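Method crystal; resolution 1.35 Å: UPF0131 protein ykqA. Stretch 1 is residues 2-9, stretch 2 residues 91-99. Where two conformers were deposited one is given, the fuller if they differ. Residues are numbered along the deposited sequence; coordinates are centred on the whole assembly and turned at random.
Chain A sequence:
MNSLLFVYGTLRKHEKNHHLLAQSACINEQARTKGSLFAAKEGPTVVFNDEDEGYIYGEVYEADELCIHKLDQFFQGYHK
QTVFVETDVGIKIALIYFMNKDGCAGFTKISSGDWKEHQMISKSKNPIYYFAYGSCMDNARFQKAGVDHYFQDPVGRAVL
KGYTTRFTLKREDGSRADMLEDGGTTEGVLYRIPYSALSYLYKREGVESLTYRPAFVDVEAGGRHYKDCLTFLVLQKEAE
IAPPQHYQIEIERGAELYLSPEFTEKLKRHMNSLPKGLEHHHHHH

Stretch 1, residues 2-9: NSLLFVYG
Stretch 2, residues 91-99: IKIALIYFM

Two extended segments of one chain, at least 88 residues apart in sequence wherever they touch, meet at a single bridge and then splay. Strand 3-7 and the strand running through 91-98 point broadly the same way, but their N-to-C directions differ by 58° and their axes approach to 4.1 Å, so close pairing is confined to a short waist. The register sets Leu-4 beside Ala-94, Leu-5 beside Leu-95 and Phe-6 beside Ile-96, with CA-CA distances of 4.7, 4.6 and 5.4 Å.

At the waist Leu-95 uses both backbone groups. Its N donates to Leu-4 O at 2.9 Å, and its O accepts from Phe-6 N at 2.8 Å, both nearly straight. Leu-4 O also lies 3.4 Å from Ala-94 CA, a CA-H...O contact. Beyond the bridge the gap opens, and a water fills it: it donates to Phe-6 O at 2.8 Å and accepts from Tyr-97 N at 2.9 Å, carrying the ladder one rung further. Farther on, Tyr-8 reaches over with its side chain, OH donating to Tyr-97 O at 2.7 Å. Its chi1 is p (57°) and chi2 82°; Tyr-97 O lies near the plane of the ring, at its edge, as suits a phenol hydroxyl meeting a carbonyl.

Ala-94 is buried, its CB pointing toward stretch 1 as a small knob among larger neighbours. Leu-4 CB lies 3.9 Å from Ala-94 CB, and Phe-6 CB 4.0 Å from the same atom. A methyl suits this place, being enough to touch both neighbours while the backbones stay close. Leu-4, m,t and directed sideways, gives up the largest area of any residue here; its CB rests 3.6 Å from Ile-93 O, and its CD1 extends to 4.1 Å from Lys-92 CD, using the aliphatic part of the lysine as a wall.

Phe-6 and Tyr-8 both point toward stretch 2, and Ile-96 serves both. Phe-6 (t, chi2 -96°) brings CD1 to 3.6 Å from Ile-96 CD1, while Tyr-8 CE2 lies 3.7 Å from Ile-96 CG1. Both contacts are made at ring edges. Ile-96 is t,t: its CA-to-CB bond runs sideways, but the extended chain ends nearer stretch 1, its methyl end lying beside the notch where the two rings meet.

Leu-5 belongs to another face, with Leu-95 and Tyr-97. Its CA-to-CB bond points away, yet chi1 t and chi2 p bring CD1 back to 4.0 Å from Leu-95 CB and 3.9 Å from Tyr-97 CE2, at the edge of that ring. A branched leucine can make this return. Tyr-97 is m with chi2 -98°, and its OH is hydrogen-bonded elsewhere in the structure. Leu-95 (m,t) sends CD1 to 3.7 Å from Ser-3 CB, where the small serine is partly exposed.

In all 531 Å² is buried. The rule is economical: one bridge, one water and one tyrosine hydroxyl provide the polar links, and apolar side chains fill the spaces beside them.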

ATOM      1  N   ASN A   2      19.651  -1.375 -18.536  1.00 20.37           N
ATOM      2  CA  ASN A   2      18.467  -1.771 -17.704  1.00 18.23           C
ATOM      3  C   ASN A   2      17.388  -0.774 -17.968  1.00 15.79           C
ATOM      4  O   ASN A   2      17.638   0.374 -18.315  1.00 19.69           O
ATOM      5  CB  ASN A   2      18.803  -1.759 -16.193  1.00 17.47           C
ATOM      6  CG  ASN A   2      19.711  -2.827 -15.773  1.00 19.66           C
ATOM      7  OD1 ASN A   2      20.153  -2.897 -14.604  1.00 26.42           O
ATOM      8  ND2 ASN A   2      19.978  -3.733 -16.701  1.00 19.30           N
ATOM      9  N   SER A   3      16.176  -1.209 -17.767  1.00 12.21           N
ATOM     10  CA  SER A   3      15.025  -0.351 -18.001  1.00 12.12           C
ATOM     11  C   SER A   3      14.111  -0.431 -16.775  1.00 10.25           C
ATOM     12  O   SER A   3      13.802  -1.540 -16.312  1.00 11.99           O
ATOM     13  CB  SER A   3      14.206  -0.872 -19.184  1.00 13.64           C
ATOM     14  OG  SER A   3      14.975  -0.905 -20.385  1.00 18.82           O
ATOM     15  N   LEU A   4      13.570   0.702 -16.347  1.00  8.71           N
ATOM     16  CA  LEU A   4      12.488   0.682 -15.395  1.00  8.38           C
ATOM     17  C   LEU A   4      11.250   0.111 -16.045  1.00  7.74           C
ATOM     18  O   LEU A   4      10.922   0.428 -17.184  1.00  8.50           O
ATOM     19  CB  LEU A   4      12.220   2.037 -14.789  1.00  9.31           C
ATOM     20  CG  LEU A   4      13.358   2.621 -14.008  1.00 10.50           C
ATOM     21  CD1 LEU A   4      12.948   4.044 -13.524  1.00 15.52           C
ATOM     22  CD2 LEU A   4      13.715   1.781 -12.798  1.00 13.69           C
ATOM     23  N   LEU A   5      10.549  -0.723 -15.292  1.00  7.24           N
ATOM     24  CA  LEU A   5       9.368  -1.451 -15.737  1.00  7.64           C
ATOM     25  C   LEU A   5       8.258  -1.348 -14.682  1.00  7.12           C
ATOM     26  O   LEU A   5       8.510  -1.671 -13.515  1.00  7.80           O
ATOM     27  CB  LEU A   5       9.724  -2.920 -15.946  1.00  7.72           C
ATOM     28  CG  LEU A   5       8.526  -3.836 -16.255  1.00  7.75           C
ATOM     29  CD1 LEU A   5       7.950  -3.578 -17.587  1.00 10.49           C
ATOM     30  CD2 LEU A   5       8.961  -5.286 -16.144  1.00  9.19           C
ATOM     31  N   PHE A   6       7.118  -0.835 -15.099  1.00  6.53           N
ATOM     32  CA  PHE A   6       5.938  -0.746 -14.227  1.00  6.29           C
ATOM     33  C   PHE A   6       5.027  -1.913 -14.525  1.00  6.50           C
ATOM     34  O   PHE A   6       4.624  -2.131 -15.664  1.00  8.01           O
ATOM     35  CB  PHE A   6       5.206   0.591 -14.505  1.00  6.25           C
ATOM     36  CG  PHE A   6       3.913   0.769 -13.756  1.00  6.13           C
ATOM     37  CD1 PHE A   6       2.718   0.470 -14.339  1.00  7.38           C
ATOM     38  CD2 PHE A   6       3.897   1.246 -12.470  1.00  6.68           C
ATOM     39  CE1 PHE A   6       1.499   0.687 -13.675  1.00  8.28           C
ATOM     40  CE2 PHE A   6       2.707   1.442 -11.814  1.00  7.47           C
ATOM     41  CZ  PHE A   6       1.549   1.198 -12.421  1.00  6.67           C
ATOM     42  N   VAL A   7       4.719  -2.690 -13.470  1.00  6.81           N
ATOM     43  CA  VAL A   7       3.856  -3.840 -13.601  0.50  6.11           C
ATOM     44  C   VAL A   7       2.618  -3.662 -12.723  1.00  6.85           C
ATOM     45  O   VAL A   7       2.676  -3.160 -11.623  1.00  7.31           O
ATOM     46  CB  VAL A   7       4.502  -5.227 -13.254  0.50  7.18           C
ATOM     47  CG1 VAL A   7       5.570  -5.547 -14.350  0.50  7.68           C
ATOM     48  CG2 VAL A   7       5.080  -5.219 -11.806  0.50  3.88           C
ATOM     49  N   TYR A   8       1.501  -4.134 -13.265  1.00  7.26           N
ATOM     50  CA  TYR A   8       0.184  -3.890 -12.663  1.00  7.04           C
ATOM     51  C   TYR A   8      -0.693  -5.141 -12.547  1.00  7.24           C
ATOM     52  O   TYR A   8      -1.753  -5.090 -11.944  1.00  8.29           O
ATOM     53  CB  TYR A   8      -0.592  -2.819 -13.479  1.00  7.92           C
ATOM     54  CG  TYR A   8      -0.765  -3.192 -14.930  1.00  7.15           C
ATOM     55  CD1 TYR A   8      -1.788  -4.047 -15.307  1.00  8.40           C
ATOM     56  CD2 TYR A   8       0.066  -2.731 -15.888  1.00  7.44           C
ATOM     57  CE1 TYR A   8      -1.949  -4.451 -16.598  1.00  9.13           C
ATOM     58  CE2 TYR A   8      -0.077  -3.127 -17.194  1.00  8.71           C
ATOM     59  CZ  TYR A   8      -1.088  -3.982 -17.560  1.00  9.20           C
ATOM     60  OH  TYR A   8      -1.298  -4.375 -18.880  1.00 11.00           O
ATOM     61  N   GLY A   9      -0.240  -6.242 -13.139  1.00  6.40           N
ATOM     62  CA  GLY A   9      -1.072  -7.406 -13.225  1.00  7.26           C
ATOM     63  C   GLY A   9      -0.370  -8.666 -12.755  1.00  7.22           C
ATOM     64  O   GLY A   9       0.086  -8.763 -11.622  1.00  8.05           O
ATOM     65  N   ILE A  91       8.784  11.195  -9.590  1.00 11.86           N
ATOM     66  CA  ILE A  91       8.212  10.723 -10.842  1.00 11.07           C
ATOM     67  C   ILE A  91       9.270  10.075 -11.639  1.00 11.34           C
ATOM     68  O   ILE A  91      10.336  10.658 -11.819  1.00 14.72           O
ATOM     69  CB  ILE A  91       7.406  11.892 -11.497  1.00 14.85           C
ATOM     70  CG1 ILE A  91       6.266  12.187 -10.442  1.00 19.13           C
ATOM     71  CG2 ILE A  91       6.826  11.448 -12.772  1.00 18.75           C
ATOM     72  CD1 ILE A  91       5.285  13.257 -10.740  1.00 20.54           C
ATOM     73  N   LYS A  92       8.969   8.895 -12.213  1.00 10.54           N
ATOM     74  CA  LYS A  92       9.912   8.030 -12.932  0.50 11.53           C
ATOM     75  C   LYS A  92       9.336   7.715 -14.299  1.00 10.02           C
ATOM     76  O   LYS A  92       8.143   7.534 -14.421  1.00 13.86           O
ATOM     77  CB  LYS A  92      10.091   6.695 -12.153  0.50 11.46           C
ATOM     78  CG  LYS A  92      10.680   6.882 -10.792  0.50 15.00           C
ATOM     79  CD  LYS A  92      11.138   5.580 -10.211  0.50 13.26           C
ATOM     80  CE  LYS A  92      11.778   5.772  -8.784  0.50 15.17           C
ATOM     81  NZ  LYS A  92      13.122   6.418  -8.777  0.50 20.50           N
ATOM     82  N   ILE A  93      10.144   7.458 -15.298  1.00 11.19           N
ATOM     83  CA  ILE A  93       9.654   6.980 -16.590  1.00  8.85           C
ATOM     84  C   ILE A  93       9.906   5.460 -16.625  1.00  9.10           C
ATOM     85  O   ILE A  93      10.987   4.983 -16.377  1.00 10.77           O
ATOM     86  CB  ILE A  93      10.345   7.700 -17.763  1.00 11.40           C
ATOM     87  CG1 ILE A  93      10.028   9.191 -17.744  1.00 14.20           C
ATOM     88  CG2 ILE A  93       9.984   7.097 -19.042  1.00 12.00           C
ATOM     89  CD1 ILE A  93      10.736  10.028 -18.732  1.00 16.04           C
ATOM     90  N   ALA A  94       8.876   4.706 -16.988  1.00  8.03           N
ATOM     91  CA  ALA A  94       8.955   3.242 -17.020  1.00  7.21           C
ATOM     92  C   ALA A  94       8.203   2.663 -18.178  1.00  6.67           C
ATOM     93  O   ALA A  94       7.219   3.204 -18.627  1.00  8.65           O
ATOM     94  CB  ALA A  94       8.436   2.682 -15.687  1.00  8.11           C
ATOM     95  N   LEU A  95       8.636   1.468 -18.607  1.00  7.71           N
ATOM     96  CA  LEU A  95       7.922   0.690 -19.578  1.00  7.63           C
ATOM     97  C   LEU A  95       6.658   0.123 -18.959  1.00  7.01           C
ATOM     98  O   LEU A  95       6.580  -0.173 -17.774  1.00  8.57           O
ATOM     99  CB  LEU A  95       8.779  -0.507 -19.955  1.00  8.39           C
ATOM    100  CG  LEU A  95       9.960  -0.183 -20.827  1.00 13.93           C
ATOM    101  CD1 LEU A  95      10.927  -1.387 -20.915  1.00 14.78           C
ATOM    102  CD2 LEU A  95       9.483   0.211 -22.263  1.00 14.49           C
ATOM    103  N   ILE A  96       5.680  -0.111 -19.819  1.00  7.31           N
ATOM    104  CA  ILE A  96       4.410  -0.759 -19.401  1.00  7.35           C
ATOM    105  C   ILE A  96       3.911  -1.559 -20.593  1.00  8.48           C
ATOM    106  O   ILE A  96       4.004  -1.085 -21.727  1.00 10.40           O
ATOM    107  CB  ILE A  96       3.381   0.254 -18.916  1.00  6.98           C
ATOM    108  CG1 ILE A  96       2.166  -0.426 -18.289  1.00  8.31           C
ATOM    109  CG2 ILE A  96       2.988   1.221 -20.008  1.00  9.91           C
ATOM    110  CD1 ILE A  96       1.175   0.589 -17.640  1.00  8.26           C
ATOM    111  N   TYR A  97       3.372  -2.761 -20.341  1.00  8.99           N
ATOM    112  CA  TYR A  97       2.778  -3.608 -21.353  1.00  9.29           C
ATOM    113  C   TYR A  97       1.287  -3.419 -21.355  1.00  9.92           C
ATOM    114  O   TYR A  97       0.664  -3.313 -20.320  1.00 11.00           O
ATOM    115  CB  TYR A  97       3.136  -5.092 -21.089  1.00 10.21           C
ATOM    116  CG  TYR A  97       4.575  -5.440 -21.423  1.00 10.54           C
ATOM    117  CD1 TYR A  97       4.904  -6.023 -22.626  1.00 12.68           C
ATOM    118  CD2 TYR A  97       5.601  -5.157 -20.548  1.00 11.05           C
ATOM    119  CE1 TYR A  97       6.241  -6.336 -22.947  1.00 13.94           C
ATOM    120  CE2 TYR A  97       6.939  -5.452 -20.859  1.00 12.91           C
ATOM    121  CZ  TYR A  97       7.241  -6.005 -22.086  1.00 13.47           C
ATOM    122  OH  TYR A  97       8.555  -6.303 -22.291  1.00 16.12           O
ATOM    123  N   PHE A  98       0.695  -3.511 -22.536  1.00 11.35           N
ATOM    124  CA  PHE A  98      -0.784  -3.365 -22.675  1.00 12.55           C
ATOM    125  C   PHE A  98      -1.277  -4.186 -23.823  1.00 14.03           C
ATOM    126  O   PHE A  98      -0.565  -4.388 -24.788  1.00 13.94           O
ATOM    127  CB  PHE A  98      -1.171  -1.848 -22.855  1.00 14.20           C
ATOM    128  CG  PHE A  98      -0.610  -1.233 -24.116  1.00 14.47           C
ATOM    129  CD1 PHE A  98      -1.385  -1.181 -25.294  1.00 20.15           C
ATOM    130  CD2 PHE A  98       0.638  -0.587 -24.115  1.00 15.50           C
ATOM    131  CE1 PHE A  98      -0.908  -0.556 -26.443  1.00 20.28           C
ATOM    132  CE2 PHE A  98       1.120  -0.005 -25.273  1.00 18.35           C
ATOM    133  CZ  PHE A  98       0.354   0.018 -26.429  1.00 21.31           C
HETATM  134  N   MSE A  99      -2.500  -4.680 -23.712  1.00 16.92           N
HETATM  135  CA  MSE A  99      -3.143  -5.314 -24.882  1.00 25.19           C
HETATM  136  C   MSE A  99      -4.263  -4.375 -25.323  1.00 24.59           C
HETATM  137  O   MSE A  99      -5.174  -4.102 -24.484  1.00 28.31           O
HETATM  138  CB  MSE A  99      -3.759  -6.672 -24.509  1.00 27.39           C
HETATM  139  CG  MSE A  99      -4.343  -7.006 -23.116  1.00 32.57           C
HETATM  140 SE   MSE A  99      -5.875  -8.379 -22.696  1.00 45.90          SE
HETATM  141  CE  MSE A  99      -5.291  -9.524 -21.158  1.00 38.63           C
TER
HETATM  142  O   HOH W   1       3.598  -3.821 -17.636  1.00  9.98           O